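Local coordinates for actin-binding protein (PDB 1HQZ) that binds actin filaments but not monomers, probably through this N-terminal cofilin-homology domain, and recruits the ARP2/3 complex to filament sides to regulate actin assembly, at residues F59-Q65 / W86-P92; P28-I34 / P45-S51. All coordinates share one frame; numbering follows the deposited sequence.

How the contacts relate
Both contacts belong to the one cofilin-homology (ADF-H) domain of this protein and are built on its mixed five-stranded sheet, with centres about 19 Å apart. Contact 2 comes first along the chain and closes before contact 1 opens: it pairs strands 32-37 and 43-49, the hairpin at one border of the sheet. Contact 1 lies where the loop after helix 52-56 enters strand 65-71 and strand 80-86 leaves for helix 93-110. Strand 65-71 lies next to 32-37, so the contacts meet directly: Phe-59 and Gln-65 pack on Ile-34, and Gln-65 gives a weak hydrogen bond to Glu-46. Side chains thus tie edge hairpin to central strands in a fold of the actin-binding type.

Contact 1 of 2, residues F59-Q65 / W86-P92; sequences FDETKVQ and WCPDSAP
Phe-59 lies over one face of the Trp-86 indole, its CB 3.6 Å from the centroid of the five-membered ring in a CH-pi contact. The phenyl ring follows as an offset stack, its plane inclined by 27°. At the indole edge, NE1 donates to Asp-60 O over 2.7 Å, with the acceptor near the ring plane but the N-H coming from above that of the carbonyl. With chi1 at 173°, CG points opposite the backbone N of Trp-86 and the indole reaches across to the 59-65 loop. Asp-60 O also closes the type I turn 60-63, taking Lys-63 N on the face opposite the indole NH. Asp-60 OD1 accepts from Thr-62 N, an Asx turn, and from Thr-62 OG1, while Gln-65 OE1 receives Asp-60 N at 2.7 Å in a nearly straight bond (173°). Gln-65 and Trp-86 form an antiparallel hydrogen-bonded backbone pair. Farther along, Pro-88 CB packs 3.2 Å from Glu-61 O, and Val-64 CG2 meets Ala-91 CB at 3.7 Å, beside Thr-95 and Phe-99 of helix 93-110. Within this contact the indole is held by one face and its N-H, against a loop shaped by its turn and the Asp-60 and Gln-65 side chains.

Contact 2 of 2, residues P28-I34 / P45-S51; sequences PDTTWLI and PESTGSS
Trp-32 spreads its indole under the backbone of the opposing strand: on one face Gly-49 N sits 3.3 Å above the ring centre and Thr-48 C lies nearer the rim, while Ser-47 OG approaches the edge, 3.6 Å from CZ3. With CG between its backbone N and carbonyl carbon (chi1 62°), the ring folds back across Gly-49, where a CB would collide with CZ2. Ser-47 OG is buried here without a hydrogen-bonding partner. A serine in place of Trp-32 would probably open a gap under the Thr-48 to Gly-49 backbone and leave Phe-55, whose ring meets the indole, with less cover. Segments 32-34 and 45-49 run antiparallel, their axes at 160°. Gly-49 O takes Thr-31 N (2.9 Å) and Trp-32 N from opposite faces of its plane, and Thr-31 OG1 donates to Ser-50 O over 2.6 Å, from above that carbonyl's plane. At the other end Glu-46 and Ser-47 both face Ile-34, a classic beta bulge; Ile-34 O accepts Glu-46 N at 2.8 Å and, weakly, Ser-47 N. One water links Asp-29 O, Thr-30 OG1 and Thr-48 OG1. Leu-33 CD1 touches Pro-45 CB at 3.8 Å on the face that meets helix 12-24, whereas Trp-32 and Ile-34 face helix 52-56, whose N-cap is Ser-51; strand 65-71 bonds to the far edge of 32-37.

Contact 1 of 2, residues F59-Q65 / W86-P92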
ATOM      1  N   PHE A  59      -1.178   5.627  -7.994  1.00 32.01           N
ATOM      2  CA  PHE A  59      -0.521   6.439  -6.975  1.00 33.14           C
ATOM      3  C   PHE A  59      -0.361   7.886  -7.449  1.00 35.51           C
ATOM      4  O   PHE A  59      -0.154   8.143  -8.641  1.00 33.37           O
ATOM      5  CB  PHE A  59       0.843   5.849  -6.600  1.00 29.99           C
ATOM      6  CG  PHE A  59       0.754   4.558  -5.822  1.00 29.16           C
ATOM      7  CD1 PHE A  59       0.770   3.329  -6.479  1.00 26.47           C
ATOM      8  CD2 PHE A  59       0.626   4.576  -4.427  1.00 24.36           C
ATOM      9  CE1 PHE A  59       0.662   2.116  -5.758  1.00 25.94           C
ATOM     10  CE2 PHE A  59       0.516   3.392  -3.703  1.00 25.76           C
ATOM     11  CZ  PHE A  59       0.535   2.149  -4.374  1.00 24.59           C
ATOM     12  N   ASP A  60      -0.463   8.821  -6.503  1.00 35.62           N
ATOM     13  CA  ASP A  60      -0.364  10.258  -6.788  1.00 38.83           C
ATOM     14  C   ASP A  60       1.067  10.773  -6.611  1.00 38.72           C
ATOM     15  O   ASP A  60       1.601  10.750  -5.506  1.00 38.87           O
ATOM     16  CB  ASP A  60      -1.299  11.023  -5.846  1.00 40.00           C
ATOM     17  CG  ASP A  60      -1.599  12.433  -6.328  1.00 43.58           C
ATOM     18  OD1 ASP A  60      -0.666  13.133  -6.775  1.00 43.01           O
ATOM     19  OD2 ASP A  60      -2.776  12.842  -6.245  1.00 45.98           O
ATOM     20  N   GLU A  61       1.671  11.258  -7.693  1.00 40.77           N
ATOM     21  CA  GLU A  61       3.043  11.764  -7.657  1.00 41.80           C
ATOM     22  C   GLU A  61       3.283  12.997  -6.788  1.00 40.16           C
ATOM     23  O   GLU A  61       4.417  13.453  -6.666  1.00 40.02           O
ATOM     24  CB  GLU A  61       3.540  12.058  -9.074  1.00 46.30           C
ATOM     25  CG  GLU A  61       2.706  13.083  -9.820  1.00 52.52           C
ATOM     26  CD  GLU A  61       3.263  13.387 -11.203  1.00 56.81           C
ATOM     27  OE1 GLU A  61       3.423  12.439 -12.009  1.00 59.15           O
ATOM     28  OE2 GLU A  61       3.540  14.575 -11.482  1.00 58.89           O
ATOM     29  N   THR A  62       2.235  13.536  -6.177  1.00 38.47           N
ATOM     30  CA  THR A  62       2.407  14.711  -5.322  1.00 38.19           C
ATOM     31  C   THR A  62       2.138  14.411  -3.853  1.00 37.57           C
ATOM     32  O   THR A  62       2.179  15.307  -3.017  1.00 35.99           O
ATOM     33  CB  THR A  62       1.470  15.879  -5.756  1.00 39.61           C
ATOM     34  OG1 THR A  62       0.098  15.483  -5.608  1.00 40.77           O
ATOM     35  CG2 THR A  62       1.741  16.276  -7.211  1.00 36.60           C
ATOM     36  N   LYS A  63       1.862  13.149  -3.535  1.00 36.40           N
ATOM     37  CA  LYS A  63       1.559  12.776  -2.156  1.00 36.74           C
ATOM     38  C   LYS A  63       2.234  11.493  -1.720  1.00 35.44           C
ATOM     39  O   LYS A  63       2.503  10.607  -2.538  1.00 33.70           O
ATOM     40  CB  LYS A  63       0.048  12.583  -1.971  1.00 36.77           C
ATOM     41  CG  LYS A  63      -0.812  13.757  -2.383  1.00 41.67           C
ATOM     42  CD  LYS A  63      -2.281  13.369  -2.314  1.00 43.67           C
ATOM     43  CE  LYS A  63      -3.171  14.447  -2.892  1.00 45.06           C
ATOM     44  NZ  LYS A  63      -4.603  14.054  -2.792  1.00 46.74           N
ATOM     45  N   VAL A  64       2.494  11.404  -0.419  1.00 32.71           N
ATOM     46  CA  VAL A  64       3.077  10.212   0.171  1.00 32.66           C
ATOM     47  C   VAL A  64       1.872   9.323   0.442  1.00 32.91           C
ATOM     48  O   VAL A  64       0.940   9.726   1.135  1.00 33.51           O
ATOM     49  CB  VAL A  64       3.774  10.529   1.509  1.00 32.92           C
ATOM     50  CG1 VAL A  64       4.134   9.238   2.233  1.00 34.22           C
ATOM     51  CG2 VAL A  64       5.005  11.349   1.264  1.00 32.20           C
ATOM     52  N   GLN A  65       1.874   8.116  -0.106  1.00 33.42           N
ATOM     53  CA  GLN A  65       0.747   7.220   0.094  1.00 32.16           C
ATOM     54  C   GLN A  65       1.189   5.808   0.412  1.00 32.10           C
ATOM     55  O   GLN A  65       2.352   5.456   0.252  1.00 36.70           O
ATOM     56  CB  GLN A  65      -0.125   7.187  -1.163  1.00 29.38           C
ATOM     57  CG  GLN A  65      -0.562   8.559  -1.662  1.00 31.06           C
ATOM     58  CD  GLN A  65      -1.234   8.487  -3.018  1.00 29.95           C
ATOM     59  OE1 GLN A  65      -0.671   7.950  -3.974  1.00 30.93           O
ATOM     60  NE2 GLN A  65      -2.437   9.028  -3.109  1.00 32.10           N
ATOM     61  N   TRP A  86       4.795   4.609  -0.957  1.00 34.59           N
ATOM     62  CA  TRP A  86       4.954   5.536  -2.066  1.00 34.81           C
ATOM     63  C   TRP A  86       5.399   6.906  -1.538  1.00 35.88           C
ATOM     64  O   TRP A  86       4.655   7.581  -0.820  1.00 36.24           O
ATOM     65  CB  TRP A  86       3.614   5.608  -2.807  1.00 32.79           C
ATOM     66  CG  TRP A  86       3.529   6.620  -3.884  1.00 33.16           C
ATOM     67  CD1 TRP A  86       2.973   7.863  -3.791  1.00 30.74           C
ATOM     68  CD2 TRP A  86       3.992   6.485  -5.229  1.00 30.25           C
ATOM     69  NE1 TRP A  86       3.054   8.505  -4.995  1.00 27.64           N
ATOM     70  CE2 TRP A  86       3.677   7.689  -5.898  1.00 29.80           C
ATOM     71  CE3 TRP A  86       4.643   5.465  -5.938  1.00 32.34           C
ATOM     72  CZ2 TRP A  86       3.992   7.908  -7.245  1.00 29.13           C
ATOM     73  CZ3 TRP A  86       4.955   5.679  -7.281  1.00 31.32           C
ATOM     74  CH2 TRP A  86       4.628   6.896  -7.919  1.00 31.86           C
ATOM     75  N   CYS A  87       6.622   7.302  -1.887  1.00 35.48           N
ATOM     76  CA  CYS A  87       7.187   8.573  -1.431  1.00 36.51           C
ATOM     77  C   CYS A  87       7.786   9.330  -2.609  1.00 36.32           C
ATOM     78  O   CYS A  87       9.004   9.353  -2.771  1.00 35.76           O
ATOM     79  CB  CYS A  87       8.279   8.298  -0.383  1.00 37.98           C
ATOM     80  SG  CYS A  87       8.974   9.754   0.438  1.00 38.90           S
ATOM     81  N   PRO A  88       6.939   9.978  -3.434  1.00 37.05           N
ATOM     82  CA  PRO A  88       7.363  10.743  -4.618  1.00 38.75           C
ATOM     83  C   PRO A  88       8.147  12.003  -4.278  1.00 39.29           C
ATOM     84  O   PRO A  88       7.959  12.591  -3.212  1.00 38.73           O
ATOM     85  CB  PRO A  88       6.042  11.051  -5.313  1.00 38.26           C
ATOM     86  CG  PRO A  88       5.128  11.291  -4.149  1.00 38.42           C
ATOM     87  CD  PRO A  88       5.497  10.170  -3.181  1.00 38.28           C
ATOM     88  N   ASP A  89       9.033  12.404  -5.185  1.00 40.98           N
ATOM     89  CA  ASP A  89       9.858  13.587  -4.974  1.00 43.56           C
ATOM     90  C   ASP A  89       9.037  14.846  -4.728  1.00 43.27           C
ATOM     91  O   ASP A  89       9.400  15.665  -3.888  1.00 43.20           O
ATOM     92  CB  ASP A  89      10.799  13.819  -6.167  1.00 45.94           C
ATOM     93  CG  ASP A  89      11.833  12.710  -6.332  1.00 49.12           C
ATOM     94  OD1 ASP A  89      12.073  11.952  -5.361  1.00 50.54           O
ATOM     95  OD2 ASP A  89      12.420  12.598  -7.433  1.00 48.00           O
ATOM     96  N   SER A  90       7.917  14.970  -5.439  1.00 43.93           N
ATOM     97  CA  SER A  90       7.035  16.133  -5.347  1.00 44.19           C
ATOM     98  C   SER A  90       6.184  16.256  -4.089  1.00 44.53           C
ATOM     99  O   SER A  90       5.546  17.281  -3.877  1.00 45.77           O
ATOM    100  CB  SER A  90       6.120  16.172  -6.566  1.00 44.18           C
ATOM    101  OG  SER A  90       6.889  16.277  -7.750  1.00 44.28           O
ATOM    102  N   ALA A  91       6.156  15.217  -3.263  1.00 44.05           N
ATOM    103  CA  ALA A  91       5.373  15.267  -2.032  1.00 43.90           C
ATOM    104  C   ALA A  91       6.008  16.314  -1.115  1.00 44.34           C
ATOM    105  O   ALA A  91       7.211  16.563  -1.192  1.00 43.60           O
ATOM    106  CB  ALA A  91       5.375  13.904  -1.355  1.00 40.92           C
ATOM    107  N   PRO A  92       5.207  16.939  -0.237  1.00 44.22           N
ATOM    108  CA  PRO A  92       5.728  17.958   0.681  1.00 46.02           C
ATOM    109  C   PRO A  92       6.961  17.523   1.473  1.00 46.88           C
ATOM    110  O   PRO A  92       7.010  16.419   2.021  1.00 47.67           O
ATOM    111  CB  PRO A  92       4.524  18.282   1.571  1.00 45.67           C
ATOM    112  CG  PRO A  92       3.617  17.104   1.413  1.00 45.99           C
ATOM    113  CD  PRO A  92       3.769  16.726  -0.025  1.00 44.08           C
TER

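Contact 2 of 2, residues P28-I34 / P45-S51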
ATOM      1  N   PRO A  28     -13.620 -10.527  -4.107  1.00 43.77           N
ATOM      2  CA  PRO A  28     -12.877 -10.437  -5.370  1.00 44.08           C
ATOM      3  C   PRO A  28     -12.879  -9.063  -6.051  1.00 44.35           C
ATOM      4  O   PRO A  28     -12.003  -8.780  -6.868  1.00 45.27           O
ATOM      5  CB  PRO A  28     -13.519 -11.524  -6.226  1.00 44.12           C
ATOM      6  CG  PRO A  28     -14.924 -11.580  -5.707  1.00 45.44           C
ATOM      7  CD  PRO A  28     -14.708 -11.514  -4.216  1.00 45.60           C
ATOM      8  N   ASP A  29     -13.850  -8.215  -5.719  1.00 42.45           N
ATOM      9  CA  ASP A  29     -13.904  -6.872  -6.299  1.00 40.48           C
ATOM     10  C   ASP A  29     -12.893  -5.945  -5.630  1.00 37.24           C
ATOM     11  O   ASP A  29     -12.533  -4.908  -6.180  1.00 34.86           O
ATOM     12  CB  ASP A  29     -15.298  -6.238  -6.144  1.00 42.08           C
ATOM     13  CG  ASP A  29     -16.348  -6.895  -7.014  1.00 44.02           C
ATOM     14  OD1 ASP A  29     -16.044  -7.222  -8.173  1.00 45.80           O
ATOM     15  OD2 ASP A  29     -17.488  -7.069  -6.547  1.00 44.91           O
ATOM     16  N   THR A  30     -12.447  -6.308  -4.437  1.00 36.53           N
ATOM     17  CA  THR A  30     -11.496  -5.476  -3.716  1.00 36.32           C
ATOM     18  C   THR A  30     -10.275  -6.272  -3.277  1.00 35.81           C
ATOM     19  O   THR A  30     -10.308  -6.949  -2.250  1.00 37.01           O
ATOM     20  CB  THR A  30     -12.161  -4.837  -2.474  1.00 37.02           C
ATOM     21  OG1 THR A  30     -13.357  -4.166  -2.876  1.00 37.92           O
ATOM     22  CG2 THR A  30     -11.228  -3.817  -1.820  1.00 36.47           C
ATOM     23  N   THR A  31      -9.197  -6.176  -4.054  1.00 34.93           N
ATOM     24  CA  THR A  31      -7.957  -6.886  -3.743  1.00 33.83           C
ATOM     25  C   THR A  31      -6.805  -5.929  -3.468  1.00 31.89           C
ATOM     26  O   THR A  31      -5.688  -6.351  -3.188  1.00 32.10           O
ATOM     27  CB  THR A  31      -7.544  -7.810  -4.888  1.00 33.58           C
ATOM     28  OG1 THR A  31      -7.277  -7.026  -6.059  1.00 36.94           O
ATOM     29  CG2 THR A  31      -8.651  -8.799  -5.185  1.00 34.85           C
ATOM     30  N   TRP A  32      -7.064  -4.636  -3.581  1.00 30.52           N
ATOM     31  CA  TRP A  32      -6.032  -3.658  -3.295  1.00 29.29           C
ATOM     32  C   TRP A  32      -6.636  -2.369  -2.768  1.00 28.36           C
ATOM     33  O   TRP A  32      -7.821  -2.087  -2.971  1.00 29.89           O
ATOM     34  CB  TRP A  32      -5.151  -3.385  -4.523  1.00 29.21           C
ATOM     35  CG  TRP A  32      -5.841  -2.814  -5.725  1.00 27.45           C
ATOM     36  CD1 TRP A  32      -6.228  -3.488  -6.847  1.00 26.82           C
ATOM     37  CD2 TRP A  32      -6.120  -1.432  -5.971  1.00 28.10           C
ATOM     38  NE1 TRP A  32      -6.715  -2.612  -7.784  1.00 26.76           N
ATOM     39  CE2 TRP A  32      -6.662  -1.342  -7.273  1.00 28.48           C
ATOM     40  CE3 TRP A  32      -5.962  -0.260  -5.215  1.00 28.66           C
ATOM     41  CZ2 TRP A  32      -7.048  -0.122  -7.842  1.00 28.88           C
ATOM     42  CZ3 TRP A  32      -6.341   0.946  -5.775  1.00 28.43           C
ATOM     43  CH2 TRP A  32      -6.879   1.007  -7.084  1.00 29.70           C
ATOM     44  N   LEU A  33      -5.804  -1.593  -2.085  1.00 28.44           N
ATOM     45  CA  LEU A  33      -6.211  -0.337  -1.465  1.00 28.21           C
ATOM     46  C   LEU A  33      -5.036   0.630  -1.417  1.00 27.26           C
ATOM     47  O   LEU A  33      -3.894   0.217  -1.217  1.00 26.47           O
ATOM     48  CB  LEU A  33      -6.661  -0.597  -0.015  1.00 27.50           C
ATOM     49  CG  LEU A  33      -6.573   0.572   0.988  1.00 28.46           C
ATOM     50  CD1 LEU A  33      -7.665   1.600   0.692  1.00 25.75           C
ATOM     51  CD2 LEU A  33      -6.726   0.030   2.424  1.00 27.29           C
ATOM     52  N   ILE A  34      -5.323   1.911  -1.604  1.00 25.15           N
ATOM     53  CA  ILE A  34      -4.297   2.935  -1.506  1.00 26.19           C
ATOM     54  C   ILE A  34      -4.843   3.969  -0.533  1.00 27.62           C
ATOM     55  O   ILE A  34      -5.964   4.465  -0.716  1.00 25.97           O
ATOM     56  CB  ILE A  34      -4.032   3.658  -2.851  1.00 28.29           C
ATOM     57  CG1 ILE A  34      -3.319   2.710  -3.829  1.00 29.96           C
ATOM     58  CG2 ILE A  34      -3.185   4.916  -2.604  1.00 24.06           C
ATOM     59  CD1 ILE A  34      -2.936   3.361  -5.172  1.00 27.11           C
ATOM     60  N   PRO A  45      -8.932   5.911   2.945  1.00 41.73           N
ATOM     61  CA  PRO A  45      -8.940   5.192   1.669  1.00 41.67           C
ATOM     62  C   PRO A  45      -9.136   6.154   0.513  1.00 41.09           C
ATOM     63  O   PRO A  45     -10.085   6.927   0.504  1.00 42.65           O
ATOM     64  CB  PRO A  45     -10.123   4.243   1.816  1.00 41.16           C
ATOM     65  CG  PRO A  45     -10.144   3.968   3.279  1.00 42.44           C
ATOM     66  CD  PRO A  45      -9.929   5.345   3.864  1.00 41.43           C
ATOM     67  N   GLU A  46      -8.235   6.125  -0.457  1.00 41.20           N
ATOM     68  CA  GLU A  46      -8.385   7.004  -1.601  1.00 41.43           C
ATOM     69  C   GLU A  46      -9.008   6.227  -2.738  1.00 40.10           C
ATOM     70  O   GLU A  46      -9.902   6.717  -3.423  1.00 39.89           O
ATOM     71  CB  GLU A  46      -7.043   7.560  -2.051  1.00 42.92           C
ATOM     72  CG  GLU A  46      -7.182   8.435  -3.270  1.00 49.30           C
ATOM     73  CD  GLU A  46      -5.949   9.254  -3.540  1.00 55.26           C
ATOM     74  OE1 GLU A  46      -5.070   8.802  -4.316  1.00 57.31           O
ATOM     75  OE2 GLU A  46      -5.861  10.359  -2.956  1.00 58.50           O
ATOM     76  N   SER A  47      -8.533   5.001  -2.922  1.00 39.39           N
ATOM     77  CA  SER A  47      -9.035   4.148  -3.985  1.00 37.86           C
ATOM     78  C   SER A  47      -8.835   2.678  -3.661  1.00 36.73           C
ATOM     79  O   SER A  47      -7.990   2.314  -2.840  1.00 35.23           O
ATOM     80  CB  SER A  47      -8.321   4.479  -5.288  1.00 38.19           C
ATOM     81  OG  SER A  47      -6.923   4.424  -5.092  1.00 39.98           O
ATOM     82  N   THR A  48      -9.638   1.847  -4.313  1.00 33.80           N
ATOM     83  CA  THR A  48      -9.591   0.410  -4.153  1.00 33.70           C
ATOM     84  C   THR A  48      -9.954  -0.134  -5.525  1.00 32.69           C
ATOM     85  O   THR A  48     -10.536   0.579  -6.342  1.00 32.15           O
ATOM     86  CB  THR A  48     -10.634  -0.091  -3.112  1.00 32.86           C
ATOM     87  OG1 THR A  48     -11.953   0.242  -3.555  1.00 35.19           O
ATOM     88  CG2 THR A  48     -10.383   0.542  -1.736  1.00 32.63           C
ATOM     89  N   GLY A  49      -9.606  -1.387  -5.785  1.00 31.85           N
ATOM     90  CA  GLY A  49      -9.923  -1.979  -7.069  1.00 31.48           C
ATOM     91  C   GLY A  49      -9.649  -3.462  -7.026  1.00 33.77           C
ATOM     92  O   GLY A  49      -9.180  -3.976  -6.005  1.00 33.45           O
ATOM     93  N   SER A  50      -9.921  -4.156  -8.126  1.00 34.31           N
ATOM     94  CA  SER A  50      -9.696  -5.596  -8.164  1.00 36.15           C
ATOM     95  C   SER A  50      -8.442  -6.004  -8.924  1.00 36.33           C
ATOM     96  O   SER A  50      -7.871  -7.056  -8.638  1.00 38.01           O
ATOM     97  CB  SER A  50     -10.908  -6.295  -8.777  1.00 36.56           C
ATOM     98  OG  SER A  50     -11.168  -5.776 -10.068  1.00 37.01           O
ATOM     99  N   SER A  51      -8.023  -5.173  -9.880  1.00 35.63           N
ATOM    100  CA  SER A  51      -6.839  -5.428 -10.719  1.00 35.96           C
ATOM    101  C   SER A  51      -5.505  -4.877 -10.180  1.00 34.91           C
ATOM    102  O   SER A  51      -5.365  -3.677  -9.926  1.00 33.64           O
ATOM    103  CB  SER A  51      -7.083  -4.860 -12.123  1.00 37.21           C
ATOM    104  OG  SER A  51      -5.874  -4.751 -12.845  1.00 40.24           O
TER
HETATM  105  O   HOH W   1     -13.197  -1.913  -5.047  1.00 33.87           O